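Local coordinates for AbyA5 (Verrucosispora maris, PDB 4YWF), which catalyses acetate elimination in the biosynthesis of spirotetronates, as an esterase-like lyase of the alpha/beta hydrolase superfamily, at residues E26-Y30 with M85-P89; R234-G240 with R293-V299; R323-H327 with H339-W343. The protein carries 4 engineered substitutions. All coordinates share one frame; numbering follows the deposited sequence.

Contact 1. Residues E26-Y30 with M85-P89; sequences ELKQY and MARFP. Engineered in segment 85-89: Met85 (natural residue Leu).
Tyr30 and Phe88 lie ring on ring in an offset stack, centroids 4.2 Å apart and planes 22° from parallel, and this is where packing is closest: Phe88 CZ sits 3.4 Å from Tyr30 CG. Both side chains leave the backbone with CG anti to N (chi1 -178° in Tyr30, 176° in Phe88), which points each ring at the other segment. The opposite face of Phe88 is covered by CB of Pro89, the next residue, joined to it by a cis peptide bond. Leu27 completes the buried side, its CD2 lying 3.8 Å from Pro89 CD and equally near Phe88 CE1, a branched apolar end suited to an oily corner. The contact thus joins helix 24-29 and the residue after it to the end of helix 76-87, which gives way to loop at Phe88, amid the helices outside the central sheet. Were Phe88 cut back to an alanine, Tyr30 would probably lose the ring stacked on its face, with a gap opened beside Leu27. Unlike Leu27, Phe88 and Pro89, Tyr30 is exposed; the engineered selenomethionine Met85, partly exposed, meets its ring edge in a Met-aromatic contact, CE 3.7 Å from Tyr30 CE2.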
ATOM      1  N   GLU A  26      -4.971  -8.034 -19.025  1.00 46.07           N
ATOM      2  CA  GLU A  26      -4.128  -7.351 -18.148  1.00 43.84           C
ATOM      3  C   GLU A  26      -4.692  -7.275 -16.717  1.00 45.10           C
ATOM      4  O   GLU A  26      -3.940  -7.310 -15.799  1.00 40.99           O
ATOM      5  CB  GLU A  26      -4.009  -6.000 -18.772  1.00 44.77           C
ATOM      6  CG  GLU A  26      -3.199  -4.972 -18.051  1.00 44.40           C
ATOM      7  CD  GLU A  26      -3.256  -3.677 -18.809  1.00 43.53           C
ATOM      8  OE1 GLU A  26      -3.824  -3.674 -19.895  1.00 48.36           O
ATOM      9  OE2 GLU A  26      -2.765  -2.642 -18.351  1.00 51.52           O
ATOM     10  N   LEU A  27      -6.005  -7.229 -16.524  1.00 43.25           N
ATOM     11  CA  LEU A  27      -6.540  -7.439 -15.179  1.00 44.65           C
ATOM     12  C   LEU A  27      -6.205  -8.863 -14.737  1.00 45.18           C
ATOM     13  O   LEU A  27      -5.793  -9.063 -13.610  1.00 46.35           O
ATOM     14  CB  LEU A  27      -8.071  -7.196 -15.110  1.00 40.92           C
ATOM     15  CG  LEU A  27      -8.641  -5.828 -15.456  1.00 38.24           C
ATOM     16  CD1 LEU A  27     -10.170  -5.864 -15.392  1.00 36.24           C
ATOM     17  CD2 LEU A  27      -8.070  -4.793 -14.529  1.00 36.39           C
ATOM     18  N   LYS A  28      -6.353  -9.837 -15.644  1.00 49.68           N
ATOM     19  CA  LYS A  28      -6.130 -11.282 -15.348  1.00 49.78           C
ATOM     20  C   LYS A  28      -4.691 -11.612 -14.974  1.00 49.07           C
ATOM     21  O   LYS A  28      -4.456 -12.596 -14.259  1.00 45.71           O
ATOM     22  CB  LYS A  28      -6.515 -12.226 -16.537  1.00 48.25           C
ATOM     23  CG  LYS A  28      -7.985 -12.238 -16.923  1.00 48.70           C
ATOM     24  CD  LYS A  28      -8.570 -13.622 -17.176  1.00 45.96           C
ATOM     25  CE  LYS A  28      -9.161 -13.725 -18.582  1.00 41.80           C
ATOM     26  NZ  LYS A  28     -10.538 -14.311 -18.586  1.00 39.87           N
ATOM     27  N   GLN A  29      -3.759 -10.808 -15.484  1.00 44.53           N
ATOM     28  CA  GLN A  29      -2.328 -10.949 -15.217  1.00 47.05           C
ATOM     29  C   GLN A  29      -2.048 -10.726 -13.768  1.00 51.11           C
ATOM     30  O   GLN A  29      -1.163 -11.344 -13.182  1.00 53.90           O
ATOM     31  CB  GLN A  29      -1.504  -9.921 -15.994  1.00 46.96           C
ATOM     32  N   TYR A  30      -2.787  -9.787 -13.197  1.00 54.95           N
ATOM     33  CA  TYR A  30      -2.698  -9.495 -11.797  1.00 43.93           C
ATOM     34  C   TYR A  30      -3.294 -10.628 -10.968  1.00 41.58           C
ATOM     35  O   TYR A  30      -2.578 -11.207 -10.151  1.00 41.50           O
ATOM     36  CB  TYR A  30      -3.397  -8.187 -11.506  1.00 39.55           C
ATOM     37  CG  TYR A  30      -3.275  -7.851 -10.079  1.00 43.06           C
ATOM     38  CD1 TYR A  30      -2.162  -7.133  -9.628  1.00 48.05           C
ATOM     39  CD2 TYR A  30      -4.236  -8.271  -9.140  1.00 41.93           C
ATOM     40  CE1 TYR A  30      -2.027  -6.794  -8.273  1.00 45.26           C
ATOM     41  CE2 TYR A  30      -4.116  -7.940  -7.790  1.00 41.67           C
ATOM     42  CZ  TYR A  30      -2.996  -7.208  -7.353  1.00 47.71           C
ATOM     43  OH  TYR A  30      -2.810  -6.885  -5.995  1.00 46.52           O
HETATM   44  N   MSE A  85     -10.828  -8.310  -5.276  1.00 28.63           N
HETATM   45  CA  MSE A  85     -10.501  -8.489  -6.696  1.00 28.61           C
HETATM   46  C   MSE A  85     -11.580  -7.885  -7.572  1.00 28.33           C
HETATM   47  O   MSE A  85     -11.283  -7.252  -8.572  1.00 28.42           O
HETATM   48  CB  MSE A  85     -10.363  -9.948  -7.049  1.00 32.78           C
HETATM   49  CG  MSE A  85      -9.113 -10.519  -6.443  1.00 38.67           C
HETATM   50 SE   MSE A  85      -7.655  -9.429  -7.190  1.00 56.92          SE
HETATM   51  CE  MSE A  85      -7.106  -8.377  -5.608  1.00 40.28           C
ATOM     52  N   ALA A  86     -12.840  -8.086  -7.220  1.00 24.58           N
ATOM     53  CA  ALA A  86     -13.934  -7.510  -7.982  1.00 24.75           C
ATOM     54  C   ALA A  86     -13.863  -5.994  -8.215  1.00 26.38           C
ATOM     55  O   ALA A  86     -14.244  -5.474  -9.269  1.00 29.01           O
ATOM     56  CB  ALA A  86     -15.222  -7.850  -7.268  1.00 25.94           C
ATOM     57  N   ARG A  87     -13.465  -5.278  -7.173  1.00 25.68           N
ATOM     58  CA  ARG A  87     -13.297  -3.828  -7.203  1.00 28.36           C
ATOM     59  C   ARG A  87     -11.975  -3.374  -7.871  1.00 28.01           C
ATOM     60  O   ARG A  87     -11.865  -2.253  -8.302  1.00 31.49           O
ATOM     61  CB  ARG A  87     -13.424  -3.311  -5.739  1.00 31.90           C
ATOM     62  CG  ARG A  87     -12.658  -2.071  -5.415  1.00 34.71           C
ATOM     63  CD  ARG A  87     -11.454  -2.166  -4.496  1.00 29.19           C
ATOM     64  NE  ARG A  87     -10.320  -3.030  -4.753  1.00 29.91           N
ATOM     65  CZ  ARG A  87      -9.085  -2.680  -5.139  1.00 28.37           C
ATOM     66  NH1 ARG A  87      -8.725  -1.421  -5.514  1.00 25.10           N
ATOM     67  NH2 ARG A  87      -8.183  -3.654  -5.185  1.00 28.57           N
ATOM     68  N   PHE A  88     -10.973  -4.251  -7.946  1.00 29.39           N
ATOM     69  CA  PHE A  88      -9.704  -3.963  -8.609  1.00 26.93           C
ATOM     70  C   PHE A  88      -9.956  -3.599 -10.055  1.00 25.84           C
ATOM     71  O   PHE A  88     -10.798  -4.243 -10.696  1.00 27.21           O
ATOM     72  CB  PHE A  88      -8.839  -5.193  -8.544  1.00 29.22           C
ATOM     73  CG  PHE A  88      -7.531  -5.099  -9.257  1.00 30.18           C
ATOM     74  CD1 PHE A  88      -7.446  -5.420 -10.617  1.00 30.07           C
ATOM     75  CD2 PHE A  88      -6.370  -4.812  -8.564  1.00 29.65           C
ATOM     76  CE1 PHE A  88      -6.234  -5.395 -11.283  1.00 30.53           C
ATOM     77  CE2 PHE A  88      -5.165  -4.764  -9.226  1.00 34.17           C
ATOM     78  CZ  PHE A  88      -5.091  -5.057 -10.595  1.00 30.68           C
ATOM     79  N   PRO A  89      -9.224  -2.599 -10.596  1.00 22.66           N
ATOM     80  CA  PRO A  89      -8.111  -1.846  -9.980  1.00 23.80           C
ATOM     81  C   PRO A  89      -8.538  -0.614  -9.136  1.00 23.55           C
ATOM     82  O   PRO A  89      -7.771  -0.104  -8.309  1.00 26.97           O
ATOM     83  CB  PRO A  89      -7.269  -1.497 -11.198  1.00 25.35           C
ATOM     84  CG  PRO A  89      -8.353  -1.202 -12.306  1.00 24.52           C
ATOM     85  CD  PRO A  89      -9.393  -2.261 -12.032  1.00 25.36           C
TER

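Contact 2. Residues R234-G240 with R293-V299; sequences RGIVTAG and RIPVAYV
With CG anti to the backbone N (chi1 -175°), the ring of Tyr298 is laid beside Thr238, whose OG1 takes the matching place and whose CG2 is thereby left 3.5 Å from Tyr298 CD2. The hydroxyl of Thr238 bonds to Ala215 O and that of Tyr298 to Ala241 O, while a face of the tyrosine ring covers Gly240 N. That amide closes a run of parallel-strand hydrogen bonds in which Ile236 and Thr238 each use both N-H and C=O. Thr238 N to Ala297 O is 2.9 Å long and fairly straight at 162°, whereas Gly240 N to Val299 O is the most bent, at 131°; there the strand ends, and the positive phi of Gly240 suits a glycine. At the other end Ile294 turns CD1 to within 3.8 Å of Ile236 CG1 and sets CG2 over a face of the Arg234 guanidinium, whose NH2 bonds to Pro231 O. Beta-branched residues suit these neighbouring parallel strands of the alpha/beta hydrolase sheet, and small Ala297 and Ala239 admit close neighbours. Strand 207-215 flanks the pair on one side and strand 322-327 on the other; helix 218-226 packs against the face of Ile236 and Val296, helix 337-351 against that of Val237, Ala297 and Val299.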
ATOM      1  N   ARG A 234      10.976   6.815  11.867  1.00 22.62           N
ATOM      2  CA  ARG A 234      12.287   6.317  12.229  1.00 25.06           C
ATOM      3  C   ARG A 234      12.834   5.266  11.227  1.00 23.93           C
ATOM      4  O   ARG A 234      13.973   4.834  11.328  1.00 25.42           O
ATOM      5  CB  ARG A 234      12.231   5.703  13.640  1.00 25.40           C
ATOM      6  CG  ARG A 234      11.955   6.666  14.825  1.00 27.71           C
ATOM      7  CD  ARG A 234      12.491   8.116  14.721  1.00 30.62           C
ATOM      8  NE  ARG A 234      13.910   8.276  14.393  1.00 32.87           N
ATOM      9  CZ  ARG A 234      14.440   9.349  13.759  1.00 37.45           C
ATOM     10  NH1 ARG A 234      15.732   9.383  13.524  1.00 35.41           N
ATOM     11  NH2 ARG A 234      13.709  10.420  13.365  1.00 37.61           N
ATOM     12  N   GLY A 235      12.002   4.830  10.289  1.00 21.50           N
ATOM     13  CA  GLY A 235      12.472   3.960   9.215  1.00 19.84           C
ATOM     14  C   GLY A 235      11.377   3.661   8.176  1.00 21.39           C
ATOM     15  O   GLY A 235      10.181   3.853   8.403  1.00 19.86           O
ATOM     16  N   ILE A 236      11.815   3.177   7.018  1.00 22.93           N
ATOM     17  CA  ILE A 236      10.946   2.965   5.889  1.00 22.39           C
ATOM     18  C   ILE A 236      11.324   1.628   5.303  1.00 23.07           C
ATOM     19  O   ILE A 236      12.527   1.328   5.170  1.00 24.72           O
ATOM     20  CB  ILE A 236      11.086   4.058   4.813  1.00 21.74           C
ATOM     21  CG1 ILE A 236      10.596   5.400   5.354  1.00 22.55           C
ATOM     22  CG2 ILE A 236      10.342   3.682   3.516  1.00 21.15           C
ATOM     23  CD1 ILE A 236      10.947   6.544   4.394  1.00 23.14           C
ATOM     24  N   VAL A 237      10.298   0.860   4.984  1.00 20.92           N
ATOM     25  CA  VAL A 237      10.448  -0.384   4.271  1.00 23.10           C
ATOM     26  C   VAL A 237       9.473  -0.347   3.118  1.00 24.21           C
ATOM     27  O   VAL A 237       8.281  -0.142   3.331  1.00 22.23           O
ATOM     28  CB  VAL A 237      10.158  -1.640   5.156  1.00 23.92           C
ATOM     29  CG1 VAL A 237      10.457  -2.889   4.355  1.00 23.65           C
ATOM     30  CG2 VAL A 237      10.980  -1.599   6.419  1.00 25.73           C
ATOM     31  N   THR A 238      10.010  -0.464   1.890  1.00 24.79           N
ATOM     32  CA  THR A 238       9.203  -0.388   0.675  1.00 23.53           C
ATOM     33  C   THR A 238       9.588  -1.513  -0.365  1.00 24.80           C
ATOM     34  O   THR A 238      10.450  -2.377  -0.117  1.00 21.92           O
ATOM     35  CB  THR A 238       9.216   1.045   0.091  1.00 24.57           C
ATOM     36  OG1 THR A 238       8.259   1.126  -0.975  1.00 23.34           O
ATOM     37  CG2 THR A 238      10.587   1.446  -0.413  1.00 24.47           C
ATOM     38  N   ALA A 239       8.855  -1.565  -1.458  1.00 24.01           N
ATOM     39  CA  ALA A 239       9.071  -2.540  -2.502  1.00 25.47           C
ATOM     40  C   ALA A 239       8.563  -1.837  -3.696  1.00 26.24           C
ATOM     41  O   ALA A 239       7.441  -1.395  -3.691  1.00 23.71           O
ATOM     42  CB  ALA A 239       8.280  -3.849  -2.252  1.00 29.18           C
ATOM     43  N   GLY A 240       9.413  -1.613  -4.679  1.00 25.27           N
ATOM     44  CA  GLY A 240       8.943  -1.024  -5.939  1.00 26.15           C
ATOM     45  C   GLY A 240       8.496   0.420  -5.905  1.00 26.12           C
ATOM     46  O   GLY A 240       7.624   0.827  -6.688  1.00 23.76           O
ATOM     47  N   ARG A 293      17.259  10.724   6.673  1.00 30.99           N
ATOM     48  CA  ARG A 293      18.278  10.270   7.651  1.00 31.93           C
ATOM     49  C   ARG A 293      17.823   9.117   8.569  1.00 30.66           C
ATOM     50  O   ARG A 293      18.136   9.056   9.754  1.00 27.84           O
ATOM     51  CB  ARG A 293      18.762  11.413   8.516  1.00 35.61           C
ATOM     52  CG  ARG A 293      19.969  12.111   7.926  1.00 42.58           C
ATOM     53  CD  ARG A 293      19.552  13.432   7.341  1.00 47.90           C
ATOM     54  NE  ARG A 293      20.567  13.890   6.402  1.00 50.77           N
ATOM     55  CZ  ARG A 293      20.875  15.166   6.165  1.00 45.54           C
ATOM     56  NH1 ARG A 293      20.261  16.169   6.785  1.00 45.52           N
ATOM     57  NH2 ARG A 293      21.831  15.428   5.301  1.00 41.87           N
ATOM     58  N   ILE A 294      17.190   8.149   7.948  1.00 25.79           N
ATOM     59  CA  ILE A 294      16.618   7.016   8.654  1.00 24.95           C
ATOM     60  C   ILE A 294      16.885   5.841   7.770  1.00 23.70           C
ATOM     61  O   ILE A 294      17.154   6.011   6.580  1.00 21.06           O
ATOM     62  CB  ILE A 294      15.099   7.181   8.833  1.00 25.12           C
ATOM     63  CG1 ILE A 294      14.428   7.528   7.493  1.00 23.06           C
ATOM     64  CG2 ILE A 294      14.816   8.250   9.892  1.00 27.06           C
ATOM     65  CD1 ILE A 294      12.919   7.469   7.476  1.00 26.21           C
ATOM     66  N   PRO A 295      16.835   4.643   8.362  1.00 24.70           N
ATOM     67  CA  PRO A 295      17.071   3.511   7.511  1.00 24.58           C
ATOM     68  C   PRO A 295      15.938   3.344   6.494  1.00 23.98           C
ATOM     69  O   PRO A 295      14.761   3.693   6.759  1.00 25.19           O
ATOM     70  CB  PRO A 295      17.222   2.324   8.489  1.00 23.94           C
ATOM     71  CG  PRO A 295      16.936   2.864   9.840  1.00 24.98           C
ATOM     72  CD  PRO A 295      17.000   4.331   9.804  1.00 23.71           C
ATOM     73  N   VAL A 296      16.341   2.912   5.301  1.00 23.02           N
ATOM     74  CA  VAL A 296      15.459   2.657   4.213  1.00 23.20           C
ATOM     75  C   VAL A 296      15.794   1.346   3.593  1.00 25.28           C
ATOM     76  O   VAL A 296      16.927   1.117   3.189  1.00 25.42           O
ATOM     77  CB  VAL A 296      15.549   3.722   3.111  1.00 24.40           C
ATOM     78  CG1 VAL A 296      14.586   3.369   2.011  1.00 25.74           C
ATOM     79  CG2 VAL A 296      15.257   5.095   3.671  1.00 25.82           C
ATOM     80  N   ALA A 297      14.788   0.498   3.503  1.00 24.48           N
ATOM     81  CA  ALA A 297      14.890  -0.844   2.892  1.00 22.59           C
ATOM     82  C   ALA A 297      13.957  -0.884   1.691  1.00 22.02           C
ATOM     83  O   ALA A 297      12.874  -0.297   1.745  1.00 22.94           O
ATOM     84  CB  ALA A 297      14.500  -1.927   3.937  1.00 23.27           C
ATOM     85  N   TYR A 298      14.408  -1.535   0.603  1.00 21.88           N
ATOM     86  CA  TYR A 298      13.713  -1.545  -0.654  1.00 21.93           C
ATOM     87  C   TYR A 298      13.850  -2.874  -1.403  1.00 19.81           C
ATOM     88  O   TYR A 298      14.959  -3.355  -1.752  1.00 22.78           O
ATOM     89  CB  TYR A 298      14.271  -0.361  -1.477  1.00 20.90           C
ATOM     90  CG  TYR A 298      13.633  -0.057  -2.793  1.00 20.79           C
ATOM     91  CD1 TYR A 298      13.710  -0.936  -3.869  1.00 23.24           C
ATOM     92  CD2 TYR A 298      12.982   1.146  -2.983  1.00 21.03           C
ATOM     93  CE1 TYR A 298      13.132  -0.619  -5.089  1.00 22.61           C
ATOM     94  CE2 TYR A 298      12.372   1.472  -4.161  1.00 20.80           C
ATOM     95  CZ  TYR A 298      12.437   0.593  -5.217  1.00 23.42           C
ATOM     96  OH  TYR A 298      11.847   0.971  -6.410  1.00 22.51           O
ATOM     97  N   VAL A 299      12.741  -3.462  -1.699  1.00 22.69           N
ATOM     98  CA  VAL A 299      12.711  -4.676  -2.522  1.00 23.43           C
ATOM     99  C   VAL A 299      12.465  -4.256  -3.973  1.00 24.97           C
ATOM    100  O   VAL A 299      11.390  -3.763  -4.317  1.00 24.48           O
ATOM    101  CB  VAL A 299      11.616  -5.668  -2.135  1.00 25.12           C
ATOM    102  CG1 VAL A 299      11.692  -6.875  -3.104  1.00 24.63           C
ATOM    103  CG2 VAL A 299      11.737  -6.147  -0.691  1.00 24.90           C
TER

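Contact 3. Residues R323-H327 with H339-W343; sequences RTITH and HTRLW
Strand 323-327 and helix segment 339-343 run antiparallel, their axes at 176° and 11.0 Å apart, a gap that side chains from both must fill. Trp343 does most of this: Ile325 CG2 stands over the middle of its indole, 4.0 Å from the six-membered-ring centroid and only 10° off the normal, a CH-pi contact in which a branched aliphatic group suits a broad flat ring. The far rim of the indole reaches the strand backbone, Trp343 CH2 lying 3.5 Å from Arg323 O. The other branch of Ile325 leads to His339, its CD1 3.6 Å from His339 NE2. Here an edge strand of the alpha/beta hydrolase sheet is covered by helix 337-351, which follows it after a short connection. At the strand's end His327 and His339 form an offset edge-to-face pair, the edge of His327 toward the face of His339, with His327 CE1 3.5 Å from His339 CD2 and the planes at 64°. With CG anti to the carbonyl carbon, the His327 ring also brings NE2 to Thr340 OG1, a 3.0 Å hydrogen bond; that hydroxyl is held a second time by His336 O. His339 ND1, by contrast, is buried with no polar partner in the model. Arg323 forms salt bridges with Glu350 of the same helix and with Asp321.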
ATOM      1  N   ARG A 323      19.179  -0.467   2.401  1.00 29.77           N
ATOM      2  CA  ARG A 323      19.240  -1.913   2.326  1.00 27.17           C
ATOM      3  C   ARG A 323      18.322  -2.326   1.228  1.00 27.51           C
ATOM      4  O   ARG A 323      17.191  -1.852   1.135  1.00 25.86           O
ATOM      5  CB  ARG A 323      18.760  -2.546   3.625  1.00 32.99           C
ATOM      6  CG  ARG A 323      19.400  -1.973   4.872  1.00 33.11           C
ATOM      7  CD  ARG A 323      18.634  -0.821   5.528  1.00 32.58           C
ATOM      8  NE  ARG A 323      18.163  -1.411   6.731  1.00 41.46           N
ATOM      9  CZ  ARG A 323      18.616  -1.186   7.941  1.00 35.65           C
ATOM     10  NH1 ARG A 323      19.502  -0.256   8.243  1.00 40.25           N
ATOM     11  NH2 ARG A 323      18.080  -1.884   8.861  1.00 38.85           N
ATOM     12  N   THR A 324      18.776  -3.277   0.436  1.00 23.64           N
ATOM     13  CA  THR A 324      18.089  -3.653  -0.714  1.00 24.77           C
ATOM     14  C   THR A 324      18.443  -5.041  -1.166  1.00 29.26           C
ATOM     15  O   THR A 324      19.573  -5.528  -0.978  1.00 26.58           O
ATOM     16  CB  THR A 324      18.334  -2.592  -1.815  1.00 27.81           C
ATOM     17  OG1 THR A 324      17.431  -2.812  -2.896  1.00 28.81           O
ATOM     18  CG2 THR A 324      19.813  -2.537  -2.301  1.00 29.72           C
ATOM     19  N   ILE A 325      17.459  -5.605  -1.856  1.00 28.40           N
ATOM     20  CA  ILE A 325      17.546  -6.880  -2.511  1.00 32.25           C
ATOM     21  C   ILE A 325      16.773  -6.758  -3.838  1.00 33.61           C
ATOM     22  O   ILE A 325      15.813  -5.994  -3.930  1.00 31.21           O
ATOM     23  CB  ILE A 325      16.928  -7.911  -1.541  1.00 33.95           C
ATOM     24  CG1 ILE A 325      17.443  -9.285  -1.806  1.00 40.81           C
ATOM     25  CG2 ILE A 325      15.404  -7.801  -1.497  1.00 34.07           C
ATOM     26  CD1 ILE A 325      17.055 -10.303  -0.741  1.00 48.23           C
ATOM     27  N   THR A 326      17.179  -7.488  -4.867  1.00 30.32           N
ATOM     28  CA  THR A 326      16.538  -7.410  -6.156  1.00 34.24           C
ATOM     29  C   THR A 326      16.080  -8.837  -6.537  1.00 33.62           C
ATOM     30  O   THR A 326      16.878  -9.730  -6.611  1.00 38.45           O
ATOM     31  CB  THR A 326      17.520  -6.836  -7.217  1.00 34.71           C
ATOM     32  OG1 THR A 326      17.645  -5.412  -7.088  1.00 32.13           O
ATOM     33  CG2 THR A 326      17.059  -7.120  -8.633  1.00 35.14           C
ATOM     34  N   HIS A 327      14.819  -9.053  -6.813  1.00 33.77           N
ATOM     35  CA  HIS A 327      14.406 -10.376  -7.340  1.00 35.49           C
ATOM     36  C   HIS A 327      14.390 -10.274  -8.860  1.00 37.61           C
ATOM     37  O   HIS A 327      13.919  -9.276  -9.414  1.00 41.48           O
ATOM     38  CB  HIS A 327      13.026 -10.809  -6.860  1.00 34.15           C
ATOM     39  CG  HIS A 327      12.850 -10.815  -5.379  1.00 35.15           C
ATOM     40  ND1 HIS A 327      13.567 -11.641  -4.538  1.00 39.69           N
ATOM     41  CD2 HIS A 327      12.000 -10.116  -4.584  1.00 37.61           C
ATOM     42  CE1 HIS A 327      13.185 -11.438  -3.289  1.00 38.23           C
ATOM     43  NE2 HIS A 327      12.244 -10.512  -3.288  1.00 36.82           N
ATOM     44  N   HIS A 339       9.821 -14.909   0.396  1.00 35.72           N
ATOM     45  CA  HIS A 339      11.072 -14.228   0.591  1.00 33.10           C
ATOM     46  C   HIS A 339      10.849 -12.721   0.917  1.00 31.70           C
ATOM     47  O   HIS A 339      11.465 -12.187   1.822  1.00 28.50           O
ATOM     48  CB  HIS A 339      11.913 -14.384  -0.661  1.00 36.73           C
ATOM     49  CG  HIS A 339      13.331 -13.930  -0.510  1.00 38.38           C
ATOM     50  ND1 HIS A 339      13.778 -13.227   0.588  1.00 41.69           N
ATOM     51  CD2 HIS A 339      14.404 -14.072  -1.322  1.00 40.74           C
ATOM     52  CE1 HIS A 339      15.072 -13.007   0.480  1.00 37.85           C
ATOM     53  NE2 HIS A 339      15.473 -13.486  -0.680  1.00 42.59           N
ATOM     54  N   THR A 340       9.968 -12.052   0.188  1.00 33.72           N
ATOM     55  CA  THR A 340       9.744 -10.629   0.357  1.00 31.98           C
ATOM     56  C   THR A 340       9.101 -10.346   1.706  1.00 32.18           C
ATOM     57  O   THR A 340       9.527  -9.440   2.405  1.00 28.60           O
ATOM     58  CB  THR A 340       8.863 -10.040  -0.748  1.00 31.77           C
ATOM     59  OG1 THR A 340       9.552 -10.114  -1.991  1.00 29.56           O
ATOM     60  CG2 THR A 340       8.514  -8.562  -0.439  1.00 33.21           C
ATOM     61  N   ARG A 341       8.105 -11.133   2.081  1.00 29.76           N
ATOM     62  CA  ARG A 341       7.416 -10.957   3.357  1.00 28.88           C
ATOM     63  C   ARG A 341       8.420 -11.149   4.517  1.00 30.24           C
ATOM     64  O   ARG A 341       8.491 -10.331   5.481  1.00 27.51           O
ATOM     65  CB  ARG A 341       6.284 -11.987   3.462  1.00 30.09           C
ATOM     66  N   LEU A 342       9.269 -12.161   4.373  1.00 29.02           N
ATOM     67  CA  LEU A 342      10.283 -12.402   5.415  1.00 30.96           C
ATOM     68  C   LEU A 342      11.374 -11.335   5.436  1.00 27.44           C
ATOM     69  O   LEU A 342      11.800 -10.895   6.508  1.00 28.27           O
ATOM     70  CB  LEU A 342      10.892 -13.809   5.311  1.00 31.11           C
ATOM     71  CG  LEU A 342       9.858 -14.852   5.793  1.00 32.77           C
ATOM     72  CD1 LEU A 342      10.292 -16.248   5.380  1.00 32.33           C
ATOM     73  CD2 LEU A 342       9.560 -14.785   7.286  1.00 34.61           C
ATOM     74  N   TRP A 343      11.839 -10.895   4.282  1.00 28.00           N
ATOM     75  CA  TRP A 343      12.954  -9.940   4.293  1.00 25.55           C
ATOM     76  C   TRP A 343      12.491  -8.627   4.884  1.00 24.78           C
ATOM     77  O   TRP A 343      13.211  -8.032   5.718  1.00 23.05           O
ATOM     78  CB  TRP A 343      13.562  -9.793   2.926  1.00 24.20           C
ATOM     79  CG  TRP A 343      14.806  -8.963   2.820  1.00 27.24           C
ATOM     80  CD1 TRP A 343      16.087  -9.421   2.862  1.00 29.76           C
ATOM     81  CD2 TRP A 343      14.904  -7.554   2.499  1.00 26.83           C
ATOM     82  NE1 TRP A 343      16.968  -8.383   2.627  1.00 28.96           N
ATOM     83  CE2 TRP A 343      16.274  -7.242   2.378  1.00 31.01           C
ATOM     84  CE3 TRP A 343      13.969  -6.546   2.262  1.00 27.69           C
ATOM     85  CZ2 TRP A 343      16.734  -5.939   2.085  1.00 31.50           C
ATOM     86  CZ3 TRP A 343      14.423  -5.259   1.964  1.00 29.52           C
ATOM     87  CH2 TRP A 343      15.782  -4.966   1.891  1.00 29.90           C
TER

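In the fold
From the N terminus, contact 1 comes first: it closes an interval of 54 residues, part of it not modelled, whose modelled part includes helix and no strand, by bringing helix 24-29 and its following residue to the end of helix 76-87. Contact 2 then spans 52 residues, largely helical, between neighbouring parallel strands of the central sheet. Contact 3 closes a short interval of 11 residues between the outermost strand 322-327 and the helix that covers it. The three follow in series, none nested or crossed. Contacts 2 and 3 adjoin, their centres about 11 Å apart, with Tyr298 N and Arg323 O probably hydrogen-bonded across adjacent strands. Contact 1 stands apart, its centre about 27 Å from that of contact 2, across the chain's centre.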